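Side-chain contacts in probable exosome complex exonuclease 2 (Pyrococcus abyssi, PDB 2PO1), which is probably a non-catalytic component of the RNA-degrading exosome that helps to shape the active site of its partner subunit Rrp41: residues Pro95-Glu98 against Glu104-Ile107; Ile107-Val112 against Gly150-Ala155; Met128-Gly133 against Pro170-Asn175. One frame throughout, in Å; residues are numbered along the deposited sequence.

Interaction 1 (Pro95-Glu98 against Glu104-Ile107); sequences PTFE and ERAI
The guanidinium of R105 has CE2 of the F97 ring over one face and the carbonyl O of T96 at its edge. The F97 ring in turn receives NH1 at its own edge, in plane, whereas NH2 approaches it obliquely, 3.7 Å from F97 CD2. With the two planes 78° apart, the pair is nearly perpendicular, and R105 does not lie flat upon the phenyl. F97 also meets the ring of H148, almost parallel to it. R105 NH2 donates to T96 O at 2.9 Å with an N-H...O angle of 158°. This oxygen sits close to the guanidinium plane, although the donor stands above the carbonyl plane. NH1 adds a weak bond of 3.2 Å to T96 OG1, a hydroxyl that also pairs with S94 OG. The contact thus ties the loop after strand 82-89 to the first turn of helix 104-118, close to bound RNA: neighbouring E98 packs on an adenine base. NH2 and, weakly, NH1 of R105 hold the T96 backbone and hydroxyl while NE is salt-bridged to D103, which probably limits rotation of the guanidinium.

Interaction 2 (Ile107-Val112 against Gly150-Ala155); sequences IELARV and GNLMDA. With nucleotides of chain A.
OP2 of the ninth nucleotide of chain A, an adenosine, is gripped by both terminal nitrogens of R111, at 3.0 Å from NH1 and, more weakly, 2.9 Å from NH2. NH1 also gives a weak bond to OP1 of the preceding adenosine, 2.8 Å away, and the guanidinium thereby spans two successive phosphates of the RNA. R111 lies on helix 104-118 of the RNase PH fold; elsewhere on the same segment, L109 and V112 pack against the start of helix 152-166. A leucine in place of R111 would probably leave both phosphates without this positive partner, along with the acidic side chain of another protein chain that is salt-bridged to NE. N151 is the N-cap of the second helix: its OD1 accepts from D154 N, and its ND2 donates to D154 OD2 at 2.9 Å, reaching that oxygen from above the carboxylate plane. Between the helices the contact is apolar and buried. L109 meets L152 through their CD1 methyls, 3.9 Å apart. In M153 the chi2 bend (83°) sets SD 3.5 Å from V112 CG1, and the chi3 bend turns CE toward V112 and L109. L109 CD2 reaches the backbone itself, lying 3.5 Å from M153 CA.

Interaction 3 (Met128-Gly133 against Pro170-Asn175); sequences MVIVPG and PKVRYN
At I130 a chi1 of -51° leaves the CG2 methyl anti to the backbone N, while at V172 a chi1 of 159° puts CG1 in the same relation to its own N; these two methyls meet at 3.6 Å. The two side chains cross at about a right angle, and V172 CG1 nestles against three atoms of I130 at once: besides CG2 it has CG1 and CD1 of I130 within reach, each at 3.7 Å. Farther along strand 168-174, Y174 CB lies 4.3 Å from I130 CG2. The Y174 and V131 side chains cross obliquely. V131 CG2 is nearest Y174 CD2, at 3.7 Å, with CG and CE2 of that ring both at 4.1 Å, so the methyl meets the CG-CD2-CE2 part of the ring obliquely. The alternation of the strand sorts these groups: V172 and Y174 point toward segment 128-133, and R173 between them points away; its NH2 is salt-bridged to E182. On the other segment a classic beta bulge, in which I130 and V131 both face I135, presents two consecutive residues to the strand. The chain turns a corner at I130 before entering strand 135-147. The contact therefore joins the loop leading into strand 135-147 of the mixed sheet to strand 168-174, the middle strand of the three-stranded antiparallel sheet, and L70 and V181 extend the apolar patch around I130 and V172. Across the two segments all side-chain contacts are carbon to carbon, so cohesion probably rests on burial of the methyls, even at this surface site.

Interactions 1 and 2 form one neighbourhood, their centres 11 Å apart. They share I107 and follow one another along helix 104-118, and they touch where F97 CZ meets L152 CD1 at 3.8 Å. L89 lies against both, so the loop, the two helices and strand 82-89, outermost in the mixed sheet within this chain, are joined in one body close to the RNA. Interaction 3 stands apart, centred about 37 Å from interaction 1 and 32 Å from interaction 2. Its segments alternate with those of interaction 2 along the chain, helix 152-166 preceding strand 168-174. The RNA contacts described belong to interactions 1 and 2; interaction 3, joining the loop before strand 135-147 to the small sheet, stays about 10 Å from the RNA.

Interaction 1 (Pro95-Glu98 against Glu104-Ile107)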
ATOM      1  N   PRO C  95      15.433  -5.462 -17.214  1.00 23.46           N
ATOM      2  CA  PRO C  95      14.259  -6.281 -17.171  1.00 24.75           C
ATOM      3  C   PRO C  95      14.032  -6.928 -15.810  1.00 25.05           C
ATOM      4  O   PRO C  95      12.905  -7.388 -15.535  1.00 24.23           O
ATOM      5  CB  PRO C  95      14.492  -7.321 -18.281  1.00 26.83           C
ATOM      6  CG  PRO C  95      15.898  -7.333 -18.507  1.00 25.75           C
ATOM      7  CD  PRO C  95      16.477  -6.020 -18.093  1.00 24.49           C
ATOM      8  N   THR C  96      15.054  -6.905 -14.951  1.00 23.60           N
ATOM      9  CA  THR C  96      14.872  -7.389 -13.592  1.00 25.95           C
ATOM     10  C   THR C  96      14.219  -6.352 -12.661  1.00 24.91           C
ATOM     11  O   THR C  96      13.979  -6.656 -11.487  1.00 25.06           O
ATOM     12  CB  THR C  96      16.187  -7.799 -12.941  1.00 24.51           C
ATOM     13  OG1 THR C  96      16.992  -6.625 -12.722  1.00 27.00           O
ATOM     14  CG2 THR C  96      16.913  -8.773 -13.847  1.00 27.21           C
ATOM     15  N   PHE C  97      13.954  -5.149 -13.175  1.00 24.19           N
ATOM     16  CA  PHE C  97      13.476  -4.050 -12.319  1.00 23.71           C
ATOM     17  C   PHE C  97      12.006  -3.970 -12.587  1.00 27.08           C
ATOM     18  O   PHE C  97      11.599  -3.754 -13.699  1.00 28.91           O
ATOM     19  CB  PHE C  97      14.108  -2.703 -12.633  1.00 20.31           C
ATOM     20  CG  PHE C  97      15.584  -2.608 -12.284  1.00 17.72           C
ATOM     21  CD1 PHE C  97      16.318  -1.538 -12.703  1.00 17.89           C
ATOM     22  CD2 PHE C  97      16.201  -3.607 -11.527  1.00 16.38           C
ATOM     23  CE1 PHE C  97      17.681  -1.454 -12.413  1.00 16.04           C
ATOM     24  CE2 PHE C  97      17.512  -3.546 -11.232  1.00 14.91           C
ATOM     25  CZ  PHE C  97      18.262  -2.469 -11.654  1.00 15.78           C
ATOM     26  N   GLU C  98      11.198  -4.167 -11.567  1.00 30.24           N
ATOM     27  CA  GLU C  98       9.765  -4.128 -11.787  1.00 33.88           C
ATOM     28  C   GLU C  98       9.181  -2.857 -11.196  1.00 32.73           C
ATOM     29  O   GLU C  98       9.736  -2.290 -10.253  1.00 30.53           O
ATOM     30  CB  GLU C  98       9.102  -5.368 -11.183  1.00 35.39           C
ATOM     31  CG  GLU C  98       9.430  -6.669 -11.941  1.00 38.80           C
ATOM     32  CD  GLU C  98       8.734  -7.919 -11.343  1.00 41.95           C
ATOM     33  OE1 GLU C  98       8.245  -7.878 -10.166  1.00 47.82           O
ATOM     34  OE2 GLU C  98       8.671  -8.952 -12.070  1.00 50.40           O
ATOM     35  N   GLU C 104      14.237  -4.993  -2.018  1.00 16.97           N
ATOM     36  CA  GLU C 104      15.411  -5.075  -1.140  1.00 17.44           C
ATOM     37  C   GLU C 104      16.689  -4.631  -1.822  1.00 15.96           C
ATOM     38  O   GLU C 104      17.627  -4.134  -1.177  1.00 15.49           O
ATOM     39  CB  GLU C 104      15.567  -6.486  -0.621  1.00 18.30           C
ATOM     40  CG  GLU C 104      15.852  -7.535  -1.722  1.00 19.49           C
ATOM     41  CD  GLU C 104      16.148  -8.921  -1.166  1.00 24.11           C
ATOM     42  OE1 GLU C 104      15.839  -9.185   0.016  1.00 30.28           O
ATOM     43  OE2 GLU C 104      16.697  -9.769  -1.911  1.00 34.15           O
ATOM     44  N   ARG C 105      16.792  -4.800  -3.133  1.00 16.47           N
ATOM     45  CA  ARG C 105      18.035  -4.343  -3.801  1.00 16.72           C
ATOM     46  C   ARG C 105      18.125  -2.856  -3.735  1.00 15.70           C
ATOM     47  O   ARG C 105      19.174  -2.333  -3.455  1.00 15.02           O
ATOM     48  CB  ARG C 105      18.121  -4.770  -5.272  1.00 17.23           C
ATOM     49  CG  ARG C 105      18.195  -6.275  -5.456  1.00 17.76           C
ATOM     50  CD  ARG C 105      17.850  -6.722  -6.893  1.00 21.80           C
ATOM     51  NE  ARG C 105      16.526  -6.252  -7.326  1.00 22.85           N
ATOM     52  CZ  ARG C 105      16.095  -6.296  -8.575  1.00 27.60           C
ATOM     53  NH1 ARG C 105      16.872  -6.821  -9.516  1.00 27.22           N
ATOM     54  NH2 ARG C 105      14.881  -5.830  -8.889  1.00 25.82           N
ATOM     55  N   ALA C 106      17.029  -2.164  -4.013  1.00 13.96           N
ATOM     56  CA  ALA C 106      17.038  -0.717  -4.055  1.00 13.51           C
ATOM     57  C   ALA C 106      17.278  -0.194  -2.638  1.00 13.14           C
ATOM     58  O   ALA C 106      17.990   0.786  -2.442  1.00 15.74           O
ATOM     59  CB  ALA C 106      15.663  -0.194  -4.539  1.00 12.11           C
ATOM     60  N   ILE C 107      16.653  -0.836  -1.665  1.00 12.73           N
ATOM     61  CA  ILE C 107      16.740  -0.447  -0.306  1.00 13.26           C
ATOM     62  C   ILE C 107      18.159  -0.633   0.207  1.00 14.69           C
ATOM     63  O   ILE C 107      18.665   0.251   0.891  1.00 13.95           O
ATOM     64  CB  ILE C 107      15.750  -1.225   0.548  1.00 14.38           C
ATOM     65  CG1 ILE C 107      14.358  -0.677   0.236  1.00 11.99           C
ATOM     66  CG2 ILE C 107      16.091  -1.019   1.977  1.00 13.49           C
ATOM     67  CD1 ILE C 107      13.209  -1.574   0.631  1.00 14.20           C
TER

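Interaction 2 (Ile107-Val112 against Gly150-Ala155)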
ATOM      1  N   ILE C 107      16.653  -0.836  -1.665  1.00 12.73           N
ATOM      2  CA  ILE C 107      16.740  -0.447  -0.306  1.00 13.26           C
ATOM      3  C   ILE C 107      18.159  -0.633   0.207  1.00 14.69           C
ATOM      4  O   ILE C 107      18.665   0.251   0.891  1.00 13.95           O
ATOM      5  CB  ILE C 107      15.750  -1.225   0.548  1.00 14.38           C
ATOM      6  CG1 ILE C 107      14.358  -0.677   0.236  1.00 11.99           C
ATOM      7  CG2 ILE C 107      16.091  -1.019   1.977  1.00 13.49           C
ATOM      8  CD1 ILE C 107      13.209  -1.574   0.631  1.00 14.20           C
ATOM      9  N   GLU C 108      18.818  -1.726  -0.146  1.00 13.54           N
ATOM     10  CA  GLU C 108      20.173  -1.912   0.341  1.00 15.45           C
ATOM     11  C   GLU C 108      21.125  -0.920  -0.322  1.00 15.55           C
ATOM     12  O   GLU C 108      22.010  -0.385   0.329  1.00 17.51           O
ATOM     13  CB  GLU C 108      20.641  -3.357   0.075  1.00 16.14           C
ATOM     14  CG  GLU C 108      22.174  -3.543   0.222  1.00 18.10           C
ATOM     15  CD  GLU C 108      22.562  -4.961  -0.142  1.00 17.78           C
ATOM     16  OE1 GLU C 108      23.023  -5.691   0.738  1.00 20.25           O
ATOM     17  OE2 GLU C 108      22.294  -5.377  -1.284  1.00 18.20           O
ATOM     18  N   LEU C 109      20.950  -0.668  -1.618  1.00 14.81           N
ATOM     19  CA  LEU C 109      21.763   0.328  -2.328  1.00 13.48           C
ATOM     20  C   LEU C 109      21.596   1.665  -1.672  1.00 13.80           C
ATOM     21  O   LEU C 109      22.545   2.296  -1.363  1.00 13.38           O
ATOM     22  CB  LEU C 109      21.274   0.442  -3.781  1.00 13.07           C
ATOM     23  CG  LEU C 109      21.705  -0.751  -4.657  1.00 12.29           C
ATOM     24  CD1 LEU C 109      20.944  -0.752  -5.979  1.00 14.69           C
ATOM     25  CD2 LEU C 109      23.220  -0.728  -4.919  1.00 14.54           C
ATOM     26  N   ALA C 110      20.353   2.098  -1.441  1.00 14.42           N
ATOM     27  CA  ALA C 110      20.122   3.409  -0.786  1.00 14.08           C
ATOM     28  C   ALA C 110      20.795   3.519   0.561  1.00 14.06           C
ATOM     29  O   ALA C 110      21.273   4.565   0.955  1.00 14.20           O
ATOM     30  CB  ALA C 110      18.634   3.640  -0.602  1.00 12.53           C
ATOM     31  N   ARG C 111      20.661   2.471   1.349  1.00 12.87           N
ATOM     32  CA  ARG C 111      21.096   2.548   2.710  1.00 13.24           C
ATOM     33  C   ARG C 111      22.594   2.507   2.797  1.00 13.91           C
ATOM     34  O   ARG C 111      23.174   3.225   3.554  1.00 16.38           O
ATOM     35  CB  ARG C 111      20.395   1.429   3.502  1.00 11.05           C
ATOM     36  CG  ARG C 111      18.965   1.735   3.619  1.00 13.17           C
ATOM     37  CD  ARG C 111      18.219   0.696   4.412  1.00 13.24           C
ATOM     38  NE  ARG C 111      18.965   0.266   5.613  1.00 15.52           N
ATOM     39  CZ  ARG C 111      18.826   0.831   6.808  1.00 18.61           C
ATOM     40  NH1 ARG C 111      17.988   1.881   7.006  1.00 17.20           N
ATOM     41  NH2 ARG C 111      19.506   0.335   7.824  1.00 21.31           N
ATOM     42  N   VAL C 112      23.240   1.701   1.973  1.00 14.18           N
ATOM     43  CA  VAL C 112      24.681   1.577   2.049  1.00 14.92           C
ATOM     44  C   VAL C 112      25.301   2.879   1.560  1.00 14.75           C
ATOM     45  O   VAL C 112      26.302   3.299   2.072  1.00 15.07           O
ATOM     46  CB  VAL C 112      25.160   0.466   1.146  1.00 14.09           C
ATOM     47  CG1 VAL C 112      26.652   0.519   0.950  1.00 16.78           C
ATOM     48  CG2 VAL C 112      24.679  -0.866   1.648  1.00 15.74           C
ATOM     49  N   GLY C 150      25.587  -3.544 -14.147  1.00 17.94           N
ATOM     50  CA  GLY C 150      26.436  -4.054 -13.092  1.00 17.00           C
ATOM     51  C   GLY C 150      27.019  -2.948 -12.271  1.00 16.69           C
ATOM     52  O   GLY C 150      27.231  -1.822 -12.746  1.00 16.74           O
ATOM     53  N   ASN C 151      27.384  -3.289 -11.033  1.00 16.29           N
ATOM     54  CA  ASN C 151      27.924  -2.315 -10.115  1.00 15.18           C
ATOM     55  C   ASN C 151      27.096  -1.054  -9.877  1.00 15.25           C
ATOM     56  O   ASN C 151      27.608   0.039  -9.908  1.00 17.43           O
ATOM     57  CB  ASN C 151      29.434  -2.045 -10.397  1.00 17.48           C
ATOM     58  CG  ASN C 151      30.134  -1.502  -9.194  1.00 17.08           C
ATOM     59  OD1 ASN C 151      29.581  -1.558  -8.094  1.00 17.14           O
ATOM     60  ND2 ASN C 151      31.390  -1.021  -9.362  1.00 15.19           N
ATOM     61  N   LEU C 152      25.783  -1.208  -9.575  1.00 16.01           N
ATOM     62  CA  LEU C 152      24.995  -0.096  -9.201  1.00 14.93           C
ATOM     63  C   LEU C 152      25.551   0.589  -7.962  1.00 16.18           C
ATOM     64  O   LEU C 152      25.521   1.789  -7.854  1.00 17.17           O
ATOM     65  CB  LEU C 152      23.543  -0.570  -8.931  1.00 15.31           C
ATOM     66  CG  LEU C 152      22.822  -1.207 -10.113  1.00 14.29           C
ATOM     67  CD1 LEU C 152      21.413  -1.632  -9.709  1.00 17.05           C
ATOM     68  CD2 LEU C 152      22.835  -0.196 -11.276  1.00 16.20           C
ATOM     69  N   MET C 153      26.028  -0.171  -6.979  1.00 16.56           N
ATOM     70  CA  MET C 153      26.443   0.428  -5.756  1.00 16.01           C
ATOM     71  C   MET C 153      27.473   1.524  -5.985  1.00 16.62           C
ATOM     72  O   MET C 153      27.313   2.658  -5.526  1.00 15.79           O
ATOM     73  CB  MET C 153      26.997  -0.655  -4.843  1.00 17.56           C
ATOM     74  CG  MET C 153      27.455  -0.067  -3.560  1.00 19.76           C
ATOM     75  SD  MET C 153      26.087   0.124  -2.476  1.00 22.16           S
ATOM     76  CE  MET C 153      25.708  -1.601  -2.084  1.00 22.47           C
ATOM     77  N   ASP C 154      28.507   1.242  -6.750  1.00 16.67           N
ATOM     78  CA  ASP C 154      29.543   2.256  -6.911  1.00 19.26           C
ATOM     79  C   ASP C 154      29.043   3.364  -7.788  1.00 19.02           C
ATOM     80  O   ASP C 154      29.295   4.525  -7.550  1.00 18.53           O
ATOM     81  CB  ASP C 154      30.805   1.685  -7.519  1.00 19.10           C
ATOM     82  CG  ASP C 154      31.446   0.632  -6.656  1.00 22.47           C
ATOM     83  OD1 ASP C 154      30.836   0.278  -5.660  1.00 20.56           O
ATOM     84  OD2 ASP C 154      32.582   0.150  -6.967  1.00 17.63           O
ATOM     85  N   ALA C 155      28.329   3.000  -8.825  1.00 19.48           N
ATOM     86  CA  ALA C 155      27.826   4.021  -9.750  1.00 18.83           C
ATOM     87  C   ALA C 155      26.913   4.960  -8.972  1.00 17.88           C
ATOM     88  O   ALA C 155      26.999   6.155  -9.151  1.00 18.26           O
ATOM     89  CB  ALA C 155      27.090   3.365 -10.887  1.00 18.49           C
TER
ATOM     90  P     A A   8      16.261   4.599   6.564  0.90 42.32           P
ATOM     91  OP1   A A   8      16.734   3.812   5.378  0.90 40.05           O
ATOM     92  OP2   A A   8      15.057   4.094   7.292  0.90 40.89           O
ATOM     93  O5'   A A   8      17.432   4.927   7.633  0.90 47.50           O
ATOM     94  C5'   A A   8      18.731   5.482   7.273  0.90 48.13           C
ATOM     95  C4'   A A   8      19.565   5.929   8.472  0.90 50.66           C
ATOM     96  O4'   A A   8      18.978   7.115   9.045  0.90 55.48           O
ATOM     97  C3'   A A   8      19.669   5.033   9.704  0.90 50.22           C
ATOM     98  O3'   A A   8      20.545   3.924   9.562  0.90 45.90           O
ATOM     99  C2'   A A   8      20.186   6.021  10.743  0.90 57.82           C
ATOM    100  O2'   A A   8      21.520   6.472  10.526  0.90 61.33           O
ATOM    101  C1'   A A   8      19.178   7.122  10.441  0.90 60.32           C
ATOM    102  N9    A A   8      17.852   6.968  11.065  0.90 60.82           N
ATOM    103  C8    A A   8      16.672   6.555  10.475  0.90 57.51           C
ATOM    104  N7    A A   8      15.631   6.537  11.274  0.90 58.08           N
ATOM    105  C5    A A   8      16.174   6.970  12.473  0.90 62.41           C
ATOM    106  C6    A A   8      15.594   7.180  13.733  0.90 65.82           C
ATOM    107  N6    A A   8      14.292   6.963  13.938  0.90 66.37           N
ATOM    108  N1    A A   8      16.396   7.618  14.745  0.90 70.38           N
ATOM    109  C2    A A   8      17.705   7.839  14.506  0.90 70.97           C
ATOM    110  N3    A A   8      18.368   7.690  13.357  0.90 67.87           N
ATOM    111  C4    A A   8      17.536   7.247  12.376  0.90 64.17           C
ATOM    112  P     A A   9      20.111   2.505  10.148  0.90 41.47           P
ATOM    113  OP1   A A   9      21.205   1.609   9.704  0.90 40.93           O
ATOM    114  OP2   A A   9      18.658   2.247   9.869  0.90 33.87           O
ATOM    115  O5'   A A   9      20.228   2.695  11.728  0.90 46.71           O
ATOM    116  C5'   A A   9      21.519   2.907  12.325  0.90 52.14           C
ATOM    117  C4'   A A   9      21.327   2.983  13.820  0.90 57.39           C
ATOM    118  O4'   A A   9      20.424   4.081  14.062  0.90 59.28           O
ATOM    119  C3'   A A   9      20.604   1.788  14.419  0.90 55.02           C
ATOM    120  O3'   A A   9      21.511   0.739  14.699  0.90 57.01           O
ATOM    121  C2'   A A   9      20.004   2.371  15.684  0.90 60.03           C
ATOM    122  O2'   A A   9      20.950   2.511  16.732  0.90 66.38           O
ATOM    123  C1'   A A   9      19.566   3.725  15.140  0.90 62.25           C
ATOM    124  N9    A A   9      18.171   3.750  14.712  0.90 59.67           N
ATOM    125  C8    A A   9      17.654   3.500  13.462  0.90 55.52           C
ATOM    126  N7    A A   9      16.342   3.603  13.414  0.90 55.47           N
ATOM    127  C5    A A   9      15.985   3.955  14.714  0.90 59.20           C
ATOM    128  C6    A A   9      14.742   4.218  15.336  0.90 61.48           C
ATOM    129  N6    A A   9      13.570   4.162  14.694  0.90 60.12           N
ATOM    130  N1    A A   9      14.739   4.535  16.655  0.90 67.46           N
ATOM    131  C2    A A   9      15.912   4.585  17.313  0.90 70.59           C
ATOM    132  N3    A A   9      17.139   4.355  16.832  0.90 68.09           N
ATOM    133  C4    A A   9      17.102   4.043  15.525  0.90 62.02           C
TER

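Interaction 3 (Met128-Gly133 against Pro170-Asn175)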
ATOM      1  N   MET C 128      23.541  22.610   8.345  1.00 29.82           N
ATOM      2  CA  MET C 128      22.327  22.659   7.529  1.00 28.93           C
ATOM      3  C   MET C 128      21.157  23.073   8.389  1.00 30.38           C
ATOM      4  O   MET C 128      19.988  22.905   8.016  1.00 30.55           O
ATOM      5  CB  MET C 128      22.064  21.291   6.882  1.00 27.64           C
ATOM      6  CG  MET C 128      22.871  21.080   5.655  1.00 21.84           C
ATOM      7  SD  MET C 128      22.708  19.437   4.988  1.00 26.35           S
ATOM      8  CE  MET C 128      21.038  19.021   5.424  1.00 19.03           C
ATOM      9  N   VAL C 129      21.486  23.667   9.528  1.00 31.34           N
ATOM     10  CA  VAL C 129      20.493  24.145  10.469  1.00 33.04           C
ATOM     11  C   VAL C 129      20.222  25.618  10.227  1.00 34.41           C
ATOM     12  O   VAL C 129      21.153  26.393  10.032  1.00 35.40           O
ATOM     13  CB  VAL C 129      20.961  23.936  11.917  1.00 33.79           C
ATOM     14  CG1 VAL C 129      20.010  24.581  12.866  1.00 34.59           C
ATOM     15  CG2 VAL C 129      21.058  22.463  12.193  1.00 33.15           C
ATOM     16  N   ILE C 130      18.955  26.000  10.184  1.00 34.57           N
ATOM     17  CA  ILE C 130      18.618  27.416  10.049  1.00 36.86           C
ATOM     18  C   ILE C 130      18.115  27.944  11.377  1.00 38.90           C
ATOM     19  O   ILE C 130      18.596  28.960  11.878  1.00 41.15           O
ATOM     20  CB  ILE C 130      17.559  27.676   8.948  1.00 36.31           C
ATOM     21  CG1 ILE C 130      17.969  27.004   7.639  1.00 35.50           C
ATOM     22  CG2 ILE C 130      17.315  29.165   8.766  1.00 37.14           C
ATOM     23  CD1 ILE C 130      19.389  27.321   7.164  1.00 36.62           C
ATOM     24  N   VAL C 131      17.141  27.262  11.957  1.00 38.22           N
ATOM     25  CA  VAL C 131      16.700  27.596  13.304  1.00 40.29           C
ATOM     26  C   VAL C 131      16.765  26.272  14.022  1.00 40.39           C
ATOM     27  O   VAL C 131      16.026  25.354  13.667  1.00 39.52           O
ATOM     28  CB  VAL C 131      15.269  28.130  13.305  1.00 40.36           C
ATOM     29  CG1 VAL C 131      14.821  28.480  14.711  1.00 42.45           C
ATOM     30  CG2 VAL C 131      15.170  29.325  12.377  1.00 40.86           C
ATOM     31  N   PRO C 132      17.710  26.122  14.973  1.00 42.10           N
ATOM     32  CA  PRO C 132      17.820  24.853  15.704  1.00 42.02           C
ATOM     33  C   PRO C 132      16.477  24.331  16.204  1.00 42.24           C
ATOM     34  O   PRO C 132      15.691  25.079  16.739  1.00 43.49           O
ATOM     35  CB  PRO C 132      18.759  25.201  16.858  1.00 44.00           C
ATOM     36  CG  PRO C 132      19.666  26.213  16.254  1.00 44.35           C
ATOM     37  CD  PRO C 132      18.758  27.073  15.388  1.00 43.43           C
ATOM     38  N   GLY C 133      16.190  23.067  15.936  1.00 41.02           N
ATOM     39  CA  GLY C 133      14.972  22.458  16.432  1.00 40.77           C
ATOM     40  C   GLY C 133      13.718  22.784  15.655  1.00 40.22           C
ATOM     41  O   GLY C 133      12.646  22.315  16.025  1.00 41.52           O
ATOM     42  N   PRO C 170      19.635  27.420  -2.321  1.00 31.76           N
ATOM     43  CA  PRO C 170      19.334  28.818  -1.982  1.00 33.31           C
ATOM     44  C   PRO C 170      19.981  29.176  -0.655  1.00 33.54           C
ATOM     45  O   PRO C 170      19.860  28.404   0.309  1.00 31.69           O
ATOM     46  CB  PRO C 170      17.813  28.841  -1.822  1.00 33.03           C
ATOM     47  CG  PRO C 170      17.319  27.613  -2.553  1.00 32.54           C
ATOM     48  CD  PRO C 170      18.416  26.605  -2.515  1.00 30.46           C
ATOM     49  N   LYS C 171      20.707  30.301  -0.626  1.00 34.66           N
ATOM     50  CA  LYS C 171      21.142  30.887   0.632  1.00 36.22           C
ATOM     51  C   LYS C 171      19.884  31.190   1.440  1.00 36.99           C
ATOM     52  O   LYS C 171      18.886  31.699   0.923  1.00 36.07           O
ATOM     53  CB  LYS C 171      21.903  32.194   0.424  1.00 37.36           C
ATOM     54  CG  LYS C 171      23.329  32.027  -0.028  1.00 38.54           C
ATOM     55  CD  LYS C 171      24.215  33.069   0.585  1.00 42.12           C
ATOM     56  CE  LYS C 171      25.712  32.813   0.365  1.00 42.88           C
ATOM     57  NZ  LYS C 171      26.245  31.576   1.022  1.00 46.48           N
ATOM     58  N   VAL C 172      19.944  30.881   2.718  1.00 38.19           N
ATOM     59  CA  VAL C 172      18.771  31.027   3.552  1.00 40.76           C
ATOM     60  C   VAL C 172      19.201  31.882   4.732  1.00 43.01           C
ATOM     61  O   VAL C 172      20.262  31.674   5.303  1.00 43.54           O
ATOM     62  CB  VAL C 172      18.207  29.631   3.949  1.00 39.01           C
ATOM     63  CG1 VAL C 172      17.344  29.702   5.168  1.00 41.56           C
ATOM     64  CG2 VAL C 172      17.400  29.072   2.809  1.00 38.23           C
ATOM     65  N   ARG C 173      18.404  32.876   5.072  1.00 45.49           N
ATOM     66  CA  ARG C 173      18.705  33.615   6.285  1.00 47.74           C
ATOM     67  C   ARG C 173      17.533  33.738   7.210  1.00 48.21           C
ATOM     68  O   ARG C 173      16.413  34.065   6.793  1.00 47.96           O
ATOM     69  CB  ARG C 173      19.342  34.978   6.003  1.00 50.16           C
ATOM     70  CG  ARG C 173      18.917  35.640   4.708  1.00 53.18           C
ATOM     71  CD  ARG C 173      19.603  37.008   4.567  1.00 60.68           C
ATOM     72  NE  ARG C 173      18.882  38.027   5.306  1.00 65.27           N
ATOM     73  CZ  ARG C 173      17.924  38.790   4.783  1.00 70.05           C
ATOM     74  NH1 ARG C 173      17.586  38.630   3.497  1.00 68.12           N
ATOM     75  NH2 ARG C 173      17.312  39.724   5.544  1.00 70.88           N
ATOM     76  N   TYR C 174      17.816  33.417   8.484  1.00 48.75           N
ATOM     77  CA  TYR C 174      16.888  33.691   9.543  1.00 51.20           C
ATOM     78  C   TYR C 174      17.044  35.158   9.831  1.00 52.93           C
ATOM     79  O   TYR C 174      18.072  35.598  10.342  1.00 54.50           O
ATOM     80  CB  TYR C 174      17.197  32.885  10.818  1.00 51.13           C
ATOM     81  CG  TYR C 174      16.246  33.213  11.967  1.00 53.65           C
ATOM     82  CD1 TYR C 174      16.718  33.763  13.154  1.00 56.48           C
ATOM     83  CD2 TYR C 174      14.871  32.985  11.843  1.00 53.07           C
ATOM     84  CE1 TYR C 174      15.844  34.071  14.204  1.00 58.25           C
ATOM     85  CE2 TYR C 174      14.000  33.272  12.872  1.00 53.62           C
ATOM     86  CZ  TYR C 174      14.489  33.806  14.048  1.00 57.36           C
ATOM     87  OH  TYR C 174      13.614  34.101  15.062  1.00 61.57           O
ATOM     88  N   ASN C 175      16.016  35.900   9.441  1.00 54.95           N
ATOM     89  CA  ASN C 175      15.807  37.278   9.838  1.00 57.00           C
ATOM     90  C   ASN C 175      15.482  37.382  11.339  1.00 59.62           C
ATOM     91  O   ASN C 175      14.393  37.002  11.790  1.00 59.92           O
ATOM     92  CB  ASN C 175      14.688  37.903   8.984  1.00 57.31           C
ATOM     93  CG  ASN C 175      14.481  39.394   9.291  1.00 58.41           C
ATOM     94  OD1 ASN C 175      14.442  39.784  10.448  1.00 59.36           O
ATOM     95  ND2 ASN C 175      14.358  40.220   8.255  1.00 58.35           N
TER